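MNMC2 (Aquifex aeolicus, PDB 3VYW) methylates tRNA with S-adenosylmethionine, in the pathway that modifies the wobble uridine to 5-methylaminomethyl-2-thiouridine, without the oxidase domain it is usually fused to. Local coordinates at residues R32-F37 against D298-V303; N110-L115 against P141-P146; F195-N200 against S226-V231. One frame throughout, in Å; residues are numbered along the deposited sequence.

Contact 1 (R32-F37 against D298-V303); sequences REFLRF and DYLLKV
Leu300 carries this packing of two helices, its two methyls reaching Glu33, Phe34 and Phe37. Segments 32-37 and 298-303, of helices 24-37 and 292-303, run at 134° to each other with axes 10.6 Å apart. The tight side is packing round one leucine, with no hydrogen bond across it. CD1 of Leu300 lies 3.9 Å from the backbone N of Phe34 and close to its CB, while CD2 comes to the edge of the Phe37 ring, 4.3 Å from CD1 of that phenylalanine. Leu11 of helix 3-18 packs against the Phe34 ring, adding a third helix.

The looser side begins at Glu33. Its CB rests 4.1 Å from Leu300 CD2, but the chain then folds (chi2 -50°) and carries the carboxylate away from the partner helix, to the exposed Arg32 and Arg36. Replacing Glu33 by alanine would remove the carboxylate and is likely to leave both guanidinium groups without their shared anion, freer to turn. The two salt bridges use different oxygens: Arg32 NE meets Glu33 OE2 on its anti side at 3.1 Å, whereas Arg36 NE approaches Glu33 OE1 from the syn side at 2.9 Å.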
loop_
_atom_site.group_PDB
_atom_site.type_symbol
_atom_site.label_atom_id
_atom_site.label_comp_id
_atom_site.label_asym_id
_atom_site.label_seq_id
_atom_site.Cartn_x
_atom_site.Cartn_y
_atom_site.Cartn_z
ATOM N N ARG A 32 -10.302 11.605 20.514
ATOM C CA ARG A 32 -9.549 12.663 19.950
ATOM C C ARG A 32 -8.634 12.198 18.848
ATOM O O ARG A 32 -8.601 12.787 17.813
ATOM C CB ARG A 32 -8.739 13.277 21.045
ATOM C CG ARG A 32 -7.963 14.474 20.620
ATOM C CD ARG A 32 -7.186 15.016 21.774
ATOM N NE ARG A 32 -6.011 14.218 22.036
ATOM C CZ ARG A 32 -5.578 13.910 23.239
ATOM N NH1 ARG A 32 -6.231 14.320 24.298
ATOM N NH2 ARG A 32 -4.499 13.192 23.373
ATOM N N GLU A 33 -7.893 11.138 19.070
ATOM C CA GLU A 33 -7.103 10.539 18.030
ATOM C C GLU A 33 -7.908 9.934 16.884
ATOM O O GLU A 33 -7.527 10.024 15.763
ATOM C CB GLU A 33 -6.093 9.558 18.600
ATOM C CG GLU A 33 -5.203 10.141 19.655
ATOM C CD GLU A 33 -4.561 11.449 19.265
ATOM O OE1 GLU A 33 -4.138 11.612 18.134
ATOM O OE2 GLU A 33 -4.470 12.327 20.105
ATOM N N PHE A 34 -9.027 9.316 17.171
ATOM C CA PHE A 34 -9.835 8.738 16.137
ATOM C C PHE A 34 -10.316 9.821 15.214
ATOM O O PHE A 34 -10.312 9.668 14.043
ATOM C CB PHE A 34 -11.005 7.992 16.765
ATOM C CG PHE A 34 -11.835 7.215 15.812
ATOM C CD1 PHE A 34 -11.266 6.378 14.905
ATOM C CD2 PHE A 34 -13.204 7.297 15.859
ATOM C CE1 PHE A 34 -12.033 5.641 14.049
ATOM C CE2 PHE A 34 -13.973 6.560 15.015
ATOM C CZ PHE A 34 -13.393 5.734 14.099
ATOM N N LEU A 35 -10.730 10.929 15.766
ATOM C CA LEU A 35 -11.156 12.035 14.966
ATOM C C LEU A 35 -10.052 12.597 14.121
ATOM O O LEU A 35 -10.239 12.921 12.994
ATOM C CB LEU A 35 -11.675 13.120 15.865
ATOM C CG LEU A 35 -12.964 12.824 16.567
ATOM C CD1 LEU A 35 -13.435 14.021 17.324
ATOM C CD2 LEU A 35 -14.005 12.377 15.586
ATOM N N ARG A 36 -8.888 12.747 14.693
ATOM C CA ARG A 36 -7.743 13.158 13.930
ATOM C C ARG A 36 -7.187 12.203 12.856
ATOM O O ARG A 36 -6.783 12.642 11.834
ATOM C CB ARG A 36 -6.682 13.756 14.840
ATOM C CG ARG A 36 -5.356 13.096 14.791
ATOM C CD ARG A 36 -4.272 13.988 15.268
ATOM N NE ARG A 36 -4.297 14.135 16.690
ATOM C CZ ARG A 36 -3.976 15.243 17.299
ATOM N NH1 ARG A 36 -3.607 16.289 16.619
ATOM N NH2 ARG A 36 -4.043 15.299 18.583
ATOM N N PHE A 37 -7.161 10.910 13.104
ATOM C CA PHE A 37 -6.571 9.972 12.165
ATOM C C PHE A 37 -7.461 9.318 11.148
ATOM O O PHE A 37 -6.983 8.788 10.220
ATOM C CB PHE A 37 -5.859 8.866 12.903
ATOM C CG PHE A 37 -4.689 9.319 13.662
ATOM C CD1 PHE A 37 -4.399 8.779 14.857
ATOM C CD2 PHE A 37 -3.902 10.294 13.185
ATOM C CE1 PHE A 37 -3.333 9.211 15.572
ATOM C CE2 PHE A 37 -2.823 10.730 13.887
ATOM C CZ PHE A 37 -2.538 10.186 15.082
ATOM N N ASP A 298 -9.287 -0.454 17.126
ATOM C CA ASP A 298 -8.622 -1.461 17.871
ATOM C C ASP A 298 -7.192 -1.110 18.093
ATOM O O ASP A 298 -6.653 -1.429 19.094
ATOM C CB ASP A 298 -8.624 -2.723 17.083
ATOM C CG ASP A 298 -9.876 -3.424 17.159
ATOM O OD1 ASP A 298 -10.727 -2.994 17.916
ATOM O OD2 ASP A 298 -10.003 -4.403 16.439
ATOM N N TYR A 299 -6.581 -0.506 17.100
ATOM C CA TYR A 299 -5.210 -0.089 17.180
ATOM C C TYR A 299 -4.963 0.986 18.216
ATOM O O TYR A 299 -4.038 0.921 18.977
ATOM C CB TYR A 299 -4.765 0.347 15.796
ATOM C CG TYR A 299 -3.421 0.982 15.689
ATOM C CD1 TYR A 299 -2.303 0.226 15.584
ATOM C CD2 TYR A 299 -3.284 2.340 15.650
ATOM C CE1 TYR A 299 -1.074 0.803 15.469
ATOM C CE2 TYR A 299 -2.059 2.930 15.542
ATOM C CZ TYR A 299 -0.956 2.156 15.442
ATOM O OH TYR A 299 0.252 2.743 15.306
ATOM N N LEU A 300 -5.823 1.976 18.233
ATOM C CA LEU A 300 -5.722 3.050 19.169
ATOM C C LEU A 300 -5.878 2.563 20.582
ATOM O O LEU A 300 -5.238 3.046 21.468
ATOM C CB LEU A 300 -6.719 4.134 18.837
ATOM C CG LEU A 300 -6.357 4.872 17.579
ATOM C CD1 LEU A 300 -7.457 5.794 17.142
ATOM C CD2 LEU A 300 -5.074 5.635 17.752
ATOM N N LEU A 301 -6.736 1.593 20.775
ATOM C CA LEU A 301 -6.904 0.978 22.053
ATOM C C LEU A 301 -5.684 0.249 22.548
ATOM O O LEU A 301 -5.334 0.363 23.669
ATOM C CB LEU A 301 -8.074 0.035 22.004
ATOM C CG LEU A 301 -9.390 0.739 21.885
ATOM C CD1 LEU A 301 -10.476 -0.249 21.652
ATOM C CD2 LEU A 301 -9.667 1.530 23.121
ATOM N N LYS A 302 -5.036 -0.499 21.688
ATOM C CA LYS A 302 -3.768 -1.066 22.005
ATOM C C LYS A 302 -2.729 -0.011 22.236
ATOM O O LYS A 302 -1.947 -0.085 23.142
ATOM C CB LYS A 302 -3.305 -1.907 20.861
ATOM C CG LYS A 302 -3.736 -3.326 20.963
ATOM C CD LYS A 302 -2.547 -4.257 21.070
ATOM C CE LYS A 302 -2.990 -5.707 21.199
ATOM N NZ LYS A 302 -2.459 -6.394 22.412
ATOM N N VAL A 303 -2.698 0.978 21.387
ATOM C CA VAL A 303 -1.642 1.932 21.486
ATOM C C VAL A 303 -1.711 2.640 22.783
ATOM O O VAL A 303 -0.720 2.939 23.375
ATOM C CB VAL A 303 -1.672 2.979 20.406
ATOM C CG1 VAL A 303 -0.823 4.143 20.831
ATOM C CG2 VAL A 303 -1.141 2.397 19.131
#

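Contact 2 (N110-L115 against P141-P146). With SAM (S-adenosylmethionine), chain E.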
loop_
_atom_site.group_PDB
_atom_site.type_symbol
_atom_site.label_atom_id
_atom_site.label_comp_id
_atom_site.label_asym_id
_atom_site.label_seq_id
_atom_site.Cartn_x
_atom_site.Cartn_y
_atom_site.Cartn_z
ATOM N N ASN A 110 2.457 2.871 -11.227
ATOM C CA ASN A 110 3.589 2.096 -10.851
ATOM C C ASN A 110 3.832 1.063 -11.895
ATOM O O ASN A 110 4.925 0.827 -12.277
ATOM C CB ASN A 110 3.314 1.344 -9.566
ATOM C CG ASN A 110 3.487 2.173 -8.328
ATOM O OD1 ASN A 110 4.120 3.183 -8.321
ATOM N ND2 ASN A 110 2.905 1.722 -7.276
ATOM N N LEU A 111 2.777 0.421 -12.333
ATOM C CA LEU A 111 2.876 -0.620 -13.301
ATOM C C LEU A 111 3.388 -0.146 -14.625
ATOM O O LEU A 111 4.176 -0.786 -15.227
ATOM C CB LEU A 111 1.532 -1.291 -13.467
ATOM C CG LEU A 111 1.102 -2.097 -12.273
ATOM C CD1 LEU A 111 -0.216 -2.779 -12.481
ATOM C CD2 LEU A 111 2.144 -3.102 -11.870
ATOM N N ALA A 112 2.895 0.974 -15.083
ATOM C CA ALA A 112 3.348 1.566 -16.296
ATOM C C ALA A 112 4.783 2.007 -16.241
ATOM O O ALA A 112 5.513 1.803 -17.155
ATOM C CB ALA A 112 2.467 2.730 -16.650
ATOM N N VAL A 113 5.179 2.632 -15.161
ATOM C CA VAL A 113 6.540 3.041 -15.014
ATOM C C VAL A 113 7.472 1.859 -14.981
ATOM O O VAL A 113 8.502 1.893 -15.563
ATOM C CB VAL A 113 6.709 3.951 -13.805
ATOM C CG1 VAL A 113 8.153 4.133 -13.461
ATOM C CG2 VAL A 113 6.077 5.274 -14.099
ATOM N N ALA A 114 7.089 0.811 -14.306
ATOM C CA ALA A 114 7.893 -0.362 -14.281
ATOM C C ALA A 114 8.055 -0.993 -15.636
ATOM O O ALA A 114 9.128 -1.353 -16.013
ATOM C CB ALA A 114 7.286 -1.355 -13.325
ATOM N N LEU A 115 6.975 -1.140 -16.363
ATOM C CA LEU A 115 7.010 -1.780 -17.649
ATOM C C LEU A 115 7.853 -1.039 -18.635
ATOM O O LEU A 115 8.478 -1.626 -19.444
ATOM C CB LEU A 115 5.627 -2.011 -18.200
ATOM C CG LEU A 115 4.727 -3.026 -17.557
ATOM C CD1 LEU A 115 3.372 -2.926 -18.194
ATOM C CD2 LEU A 115 5.248 -4.420 -17.684
ATOM N N PRO A 141 -6.163 9.936 -15.673
ATOM C CA PRO A 141 -5.216 10.918 -16.144
ATOM C C PRO A 141 -4.100 10.164 -16.762
ATOM O O PRO A 141 -3.672 9.197 -16.221
ATOM C CB PRO A 141 -4.728 11.550 -14.867
ATOM C CG PRO A 141 -5.818 11.368 -13.925
ATOM C CD PRO A 141 -6.377 10.041 -14.237
ATOM N N ILE A 142 -3.638 10.596 -17.912
ATOM C CA ILE A 142 -2.627 9.848 -18.609
ATOM C C ILE A 142 -1.297 10.438 -18.324
ATOM O O ILE A 142 -1.145 11.624 -18.228
ATOM C CB ILE A 142 -2.844 9.820 -20.112
ATOM C CG1 ILE A 142 -4.248 9.396 -20.424
ATOM C CG2 ILE A 142 -1.914 8.839 -20.750
ATOM C CD1 ILE A 142 -4.445 7.915 -20.326
ATOM N N LEU A 143 -0.337 9.562 -18.173
ATOM C CA LEU A 143 1.000 9.968 -17.901
ATOM C C LEU A 143 1.563 10.719 -19.077
ATOM O O LEU A 143 1.273 10.433 -20.197
ATOM C CB LEU A 143 1.851 8.760 -17.523
ATOM C CG LEU A 143 1.692 8.163 -16.127
ATOM C CD1 LEU A 143 2.451 6.879 -15.997
ATOM C CD2 LEU A 143 2.135 9.090 -15.044
ATOM N N PRO A 144 2.349 11.724 -18.782
ATOM C CA PRO A 144 3.050 12.520 -19.776
ATOM C C PRO A 144 4.203 11.761 -20.365
ATOM O O PRO A 144 4.634 10.821 -19.766
ATOM C CB PRO A 144 3.580 13.672 -18.964
ATOM C CG PRO A 144 3.708 13.131 -17.612
ATOM C CD PRO A 144 2.547 12.240 -17.433
ATOM N N GLU A 145 4.693 12.328 -21.565
ATOM C CA GLU A 145 5.820 11.597 -22.095
ATOM C C GLU A 145 6.979 11.862 -21.199
ATOM O O GLU A 145 7.082 12.898 -20.618
ATOM C CB GLU A 145 6.146 11.990 -23.530
ATOM C CG GLU A 145 5.598 11.082 -24.612
ATOM C CD GLU A 145 5.342 9.634 -24.195
ATOM O OE1 GLU A 145 5.220 9.277 -22.992
ATOM O OE2 GLU A 145 5.236 8.818 -25.138
ATOM N N PRO A 146 7.772 10.826 -21.020
ATOM C CA PRO A 146 7.847 9.680 -21.924
ATOM C C PRO A 146 7.147 8.375 -21.560
ATOM O O PRO A 146 7.450 7.351 -22.098
ATOM C CB PRO A 146 9.322 9.404 -21.933
ATOM C CG PRO A 146 9.713 9.708 -20.565
ATOM C CD PRO A 146 8.989 10.954 -20.242
HETATM N N SAM E . -1.030 2.259 -7.165
HETATM C CA SAM E . -1.805 3.293 -7.740
HETATM C C SAM E . -0.960 3.814 -8.836
HETATM O O SAM E . -1.367 4.578 -9.675
HETATM O OXT SAM E . 0.165 3.416 -8.909
HETATM C CB SAM E . -2.168 4.205 -6.589
HETATM C CG SAM E . -3.322 3.534 -5.836
HETATM S SD SAM E . -3.913 4.294 -4.506
HETATM C CE SAM E . -2.661 4.726 -3.557
HETATM C "C5'" SAM E . -4.839 3.272 -3.586
HETATM C "C4'" SAM E . -5.707 2.257 -4.343
HETATM O "O4'" SAM E . -6.026 1.178 -3.488
HETATM C "C3'" SAM E . -7.047 2.793 -4.799
HETATM O "O3'" SAM E . -7.331 2.322 -6.097
HETATM C "C2'" SAM E . -8.034 2.172 -3.850
HETATM O "O2'" SAM E . -9.280 2.008 -4.469
HETATM C "C1'" SAM E . -7.398 0.852 -3.565
HETATM N N9 SAM E . -7.905 0.164 -2.358
HETATM C C8 SAM E . -8.089 0.661 -1.158
HETATM N N7 SAM E . -8.538 -0.243 -0.310
HETATM C C5 SAM E . -8.657 -1.361 -0.963
HETATM C C6 SAM E . -9.083 -2.719 -0.654
HETATM N N6 SAM E . -9.489 -3.076 0.551
HETATM N N1 SAM E . -9.059 -3.595 -1.617
HETATM C C2 SAM E . -8.658 -3.289 -2.814
HETATM N N3 SAM E . -8.279 -2.095 -3.155
HETATM C C4 SAM E . -8.251 -1.092 -2.302
#
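Leu143 reaches out of the loop between strand 126-133 and helix 148-157 and touches the first turns of helix 109-121 with one methyl. From CB outward, the approach is gradual. CB points at the helix but is still about 6.1 Å from CB of Ala112, and CG closes that gap only to 5.5 Å. Because chi2 is 172°, CD1 continues the extended line of the chain, so this methyl makes the touch: it sits 4.2 Å from CB of Ala112 and 4.4 Å from CG2 of Val113, in the notch between two consecutive residues of the helix. The other branch, CD2, turns off to the side and stays 5.6 Å from Val113 CG2. Ile75 and Tyr109 also pack on Leu143, while Leu79 and Val83 of helix 74-86 press on Val113, so the small apolar patch is closed in by several elements.

The same helix turn serves the cofactor. The backbone N of Asn110 points at the carboxylate of S-adenosylmethionine and gives OXT a weak bond of 3.3 Å, at 161° about the hydrogen. CB of Asn110 points away from the loop 141-146; CG of Asn110 is 3.6 Å from OXT, and its amide ends make weak bonds of their own, OD1 with Ser78 and ND2 with Asp193. Gly104 and Leu107, just before the helix, also bind the cofactor, as in the glycine-rich loop of Rossmann-fold methyltransferases.

The chemistry is therefore divided. Between helix and loop there is only undirected methyl packing, while the N-terminal end of the helix, where its dipole would favour an anion, is left to face the methionine carboxylate.

Contact 3 (F195-N200 against S226-V231); sequences FSPYKN and SSSLSV. With SAM (S-adenosylmethionine), chain E.
A proline wedged against a helix start makes this contact: Pro197, in the loop that follows strand 187-192, packs on Ser226, Ser228 and Val231, where the chain leaves the neighbouring parallel strand 220-224 and enters helix 229-237. One ring atom does all the touching. CG of Pro197 lies 4.0 Å from CB of Ser228, 4.0 Å from CG2 of Val231, whose side chain crosses the ring at about a right angle, and 4.1 Å from Ser226 OG. Trp204 touches both Pro197 and Val231, adding to the apolar cover.

No hydrogen bond crosses between the segments; the polar groups are used to shape each one. OG of Ser226 accepts from the backbone N of Ser228 at 3.1 Å, an ST turn. Ser228 is the N-cap of the helix. With its OG swung anti to its own N (chi1 159°), the hydroxyl faces the N-H of Val231 and takes that N at 3.1 Å in an almost straight bond, 171°. Both serine hydroxyls thus hold the backbone that Pro197 leans on.

The other segment curls back on itself. The backbone N of Phe195 donates to OD1 of Asn200 at 3.1 Å, in the carbonyl plane and on a lone pair, which fixes the turn of that amide. With OD1 so engaged, ND2 is presented to N7 of the adenine at 3.3 Å and 164°, and it also bonds Glu202. The cofactor lies over one face of the Phe195 ring: C5' is 3.3 Å from Phe195 CE1, and the sulfonium sulfur sits over the same ring, offset toward its rim, where the aromatic cloud would probably favour its charge. Tyr63 stacks on Phe195.

A loop after a parallel strand that meets adenine and sulfonium, here 195-200, is part of the S-adenosylmethionine site of a Rossmann-fold methyltransferase; 226-231 packs behind it.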
loop_
_atom_site.group_PDB
_atom_site.type_symbol
_atom_site.label_atom_id
_atom_site.label_comp_id
_atom_site.label_asym_id
_atom_site.label_seq_id
_atom_site.Cartn_x
_atom_site.Cartn_y
_atom_site.Cartn_z
ATOM N N PHE A 195 -3.613 3.524 0.298
ATOM C CA PHE A 195 -3.681 4.816 0.914
ATOM C C PHE A 195 -3.149 4.600 2.296
ATOM O O PHE A 195 -2.981 3.512 2.713
ATOM C CB PHE A 195 -5.095 5.379 0.923
ATOM C CG PHE A 195 -5.568 5.829 -0.402
ATOM C CD1 PHE A 195 -6.481 5.108 -1.084
ATOM C CD2 PHE A 195 -5.079 6.950 -0.962
ATOM C CE1 PHE A 195 -6.900 5.494 -2.305
ATOM C CE2 PHE A 195 -5.488 7.348 -2.188
ATOM C CZ PHE A 195 -6.404 6.620 -2.862
ATOM N N SER A 196 -2.889 5.657 3.009
ATOM C CA SER A 196 -2.064 5.626 4.176
ATOM C C SER A 196 -2.701 4.785 5.256
ATOM O O SER A 196 -3.871 4.595 5.253
ATOM C CB SER A 196 -1.764 7.045 4.595
ATOM O OG SER A 196 -2.050 7.249 5.923
ATOM N N PRO A 197 -1.919 4.222 6.148
ATOM C CA PRO A 197 -2.420 3.173 7.011
ATOM C C PRO A 197 -3.547 3.550 7.939
ATOM O O PRO A 197 -4.379 2.751 8.178
ATOM C CB PRO A 197 -1.179 2.754 7.776
ATOM C CG PRO A 197 -0.085 3.015 6.844
ATOM C CD PRO A 197 -0.533 3.963 5.792
ATOM N N TYR A 198 -3.530 4.737 8.488
ATOM C CA TYR A 198 -4.631 5.198 9.281
ATOM C C TYR A 198 -5.868 5.335 8.437
ATOM O O TYR A 198 -6.943 5.019 8.854
ATOM C CB TYR A 198 -4.288 6.497 9.961
ATOM C CG TYR A 198 -3.227 6.379 10.995
ATOM C CD1 TYR A 198 -2.519 7.468 11.391
ATOM C CD2 TYR A 198 -2.919 5.186 11.561
ATOM C CE1 TYR A 198 -1.540 7.376 12.333
ATOM C CE2 TYR A 198 -1.945 5.092 12.511
ATOM C CZ TYR A 198 -1.265 6.201 12.887
ATOM O OH TYR A 198 -0.282 6.137 13.803
ATOM N N LYS A 199 -5.674 5.853 7.252
ATOM C CA LYS A 199 -6.696 6.002 6.257
ATOM C C LYS A 199 -7.278 4.745 5.667
ATOM O O LYS A 199 -8.440 4.699 5.403
ATOM C CB LYS A 199 -6.182 6.859 5.136
ATOM C CG LYS A 199 -6.510 8.297 5.291
ATOM C CD LYS A 199 -6.867 8.556 6.708
ATOM C CE LYS A 199 -6.197 9.795 7.206
ATOM N NZ LYS A 199 -6.923 10.966 6.713
ATOM N N ASN A 200 -6.434 3.756 5.427
ATOM C CA ASN A 200 -6.757 2.555 4.693
ATOM C C ASN A 200 -6.290 1.338 5.445
ATOM O O ASN A 200 -5.504 0.603 4.981
ATOM C CB ASN A 200 -5.982 2.651 3.401
ATOM C CG ASN A 200 -6.624 1.966 2.239
ATOM O OD1 ASN A 200 -6.214 2.150 1.145
ATOM N ND2 ASN A 200 -7.592 1.191 2.473
ATOM N N SER A 226 5.412 4.160 2.355
ATOM C CA SER A 226 5.196 4.278 3.779
ATOM C C SER A 226 6.329 3.828 4.689
ATOM O O SER A 226 6.979 2.881 4.427
ATOM C CB SER A 226 3.898 3.572 4.127
ATOM O OG SER A 226 3.746 3.313 5.474
ATOM N N SER A 227 6.540 4.563 5.762
ATOM C CA SER A 227 7.441 4.171 6.794
ATOM C C SER A 227 6.728 4.035 8.095
ATOM O O SER A 227 7.286 4.280 9.098
ATOM C CB SER A 227 8.587 5.140 6.924
ATOM O OG SER A 227 8.177 6.423 6.620
ATOM N N SER A 228 5.488 3.621 8.070
ATOM C CA SER A 228 4.698 3.495 9.270
ATOM C C SER A 228 5.311 2.551 10.273
ATOM O O SER A 228 5.706 1.485 9.958
ATOM C CB SER A 228 3.331 2.973 8.891
ATOM O OG SER A 228 2.642 2.376 9.936
ATOM N N LEU A 229 5.357 2.962 11.508
ATOM C CA LEU A 229 5.913 2.159 12.536
ATOM C C LEU A 229 5.152 0.897 12.713
ATOM O O LEU A 229 5.698 -0.122 12.939
ATOM C CB LEU A 229 5.916 2.931 13.827
ATOM C CG LEU A 229 6.937 4.027 13.901
ATOM C CD1 LEU A 229 6.863 4.720 15.215
ATOM C CD2 LEU A 229 8.296 3.452 13.732
ATOM N N SER A 230 3.853 0.997 12.623
ATOM C CA SER A 230 3.007 -0.145 12.733
ATOM C C SER A 230 3.250 -1.129 11.619
ATOM O O SER A 230 3.356 -2.290 11.846
ATOM C CB SER A 230 1.568 0.308 12.760
ATOM O OG SER A 230 0.669 -0.755 12.779
ATOM N N VAL A 231 3.374 -0.644 10.420
ATOM C CA VAL A 231 3.690 -1.494 9.323
ATOM C C VAL A 231 5.049 -2.150 9.436
ATOM O O VAL A 231 5.183 -3.293 9.196
ATOM C CB VAL A 231 3.608 -0.721 8.015
ATOM C CG1 VAL A 231 3.851 -1.640 6.853
ATOM C CG2 VAL A 231 2.267 -0.084 7.886
HETATM N N SAM E . -1.030 2.259 -7.165
HETATM C CA SAM E . -1.805 3.293 -7.740
HETATM C C SAM E . -0.960 3.814 -8.836
HETATM O O SAM E . -1.367 4.578 -9.675
HETATM O OXT SAM E . 0.165 3.416 -8.909
HETATM C CB SAM E . -2.168 4.205 -6.589
HETATM C CG SAM E . -3.322 3.534 -5.836
HETATM S SD SAM E . -3.913 4.294 -4.506
HETATM C CE SAM E . -2.661 4.726 -3.557
HETATM C "C5'" SAM E . -4.839 3.272 -3.586
HETATM C "C4'" SAM E . -5.707 2.257 -4.343
HETATM O "O4'" SAM E . -6.026 1.178 -3.488
HETATM C "C3'" SAM E . -7.047 2.793 -4.799
HETATM O "O3'" SAM E . -7.331 2.322 -6.097
HETATM C "C2'" SAM E . -8.034 2.172 -3.850
HETATM O "O2'" SAM E . -9.280 2.008 -4.469
HETATM C "C1'" SAM E . -7.398 0.852 -3.565
HETATM N N9 SAM E . -7.905 0.164 -2.358
HETATM C C8 SAM E . -8.089 0.661 -1.158
HETATM N N7 SAM E . -8.538 -0.243 -0.310
HETATM C C5 SAM E . -8.657 -1.361 -0.963
HETATM C C6 SAM E . -9.083 -2.719 -0.654
HETATM N N6 SAM E . -9.489 -3.076 0.551
HETATM N N1 SAM E . -9.059 -3.595 -1.617
HETATM C C2 SAM E . -8.658 -3.289 -2.814
HETATM N N3 SAM E . -8.279 -2.095 -3.155
HETATM C C4 SAM E . -8.251 -1.092 -2.302
#

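In the fold
All three contacts are buried and mostly apolar. Contact 3 is the most central, its centre about 8 Å from that of the chain. Contacts 1 and 2 lie on opposite sides, their centres about 36 Å apart, and border the surface: contact 1 has exposed arginines beside it, contact 2 an exposed Glu145-Pro146 end. Contact 1 joins helices from near the two ends of the chain and abuts contact 3, where the rings of Phe37 and Tyr198 meet and Tyr299 packs on Ser230. Contacts 2 and 3 do not touch, yet both reach the cofactor: 110-115 meets its carboxylate through a weak backbone N-H bond, 195-200 its adenine and sulfonium through side chains.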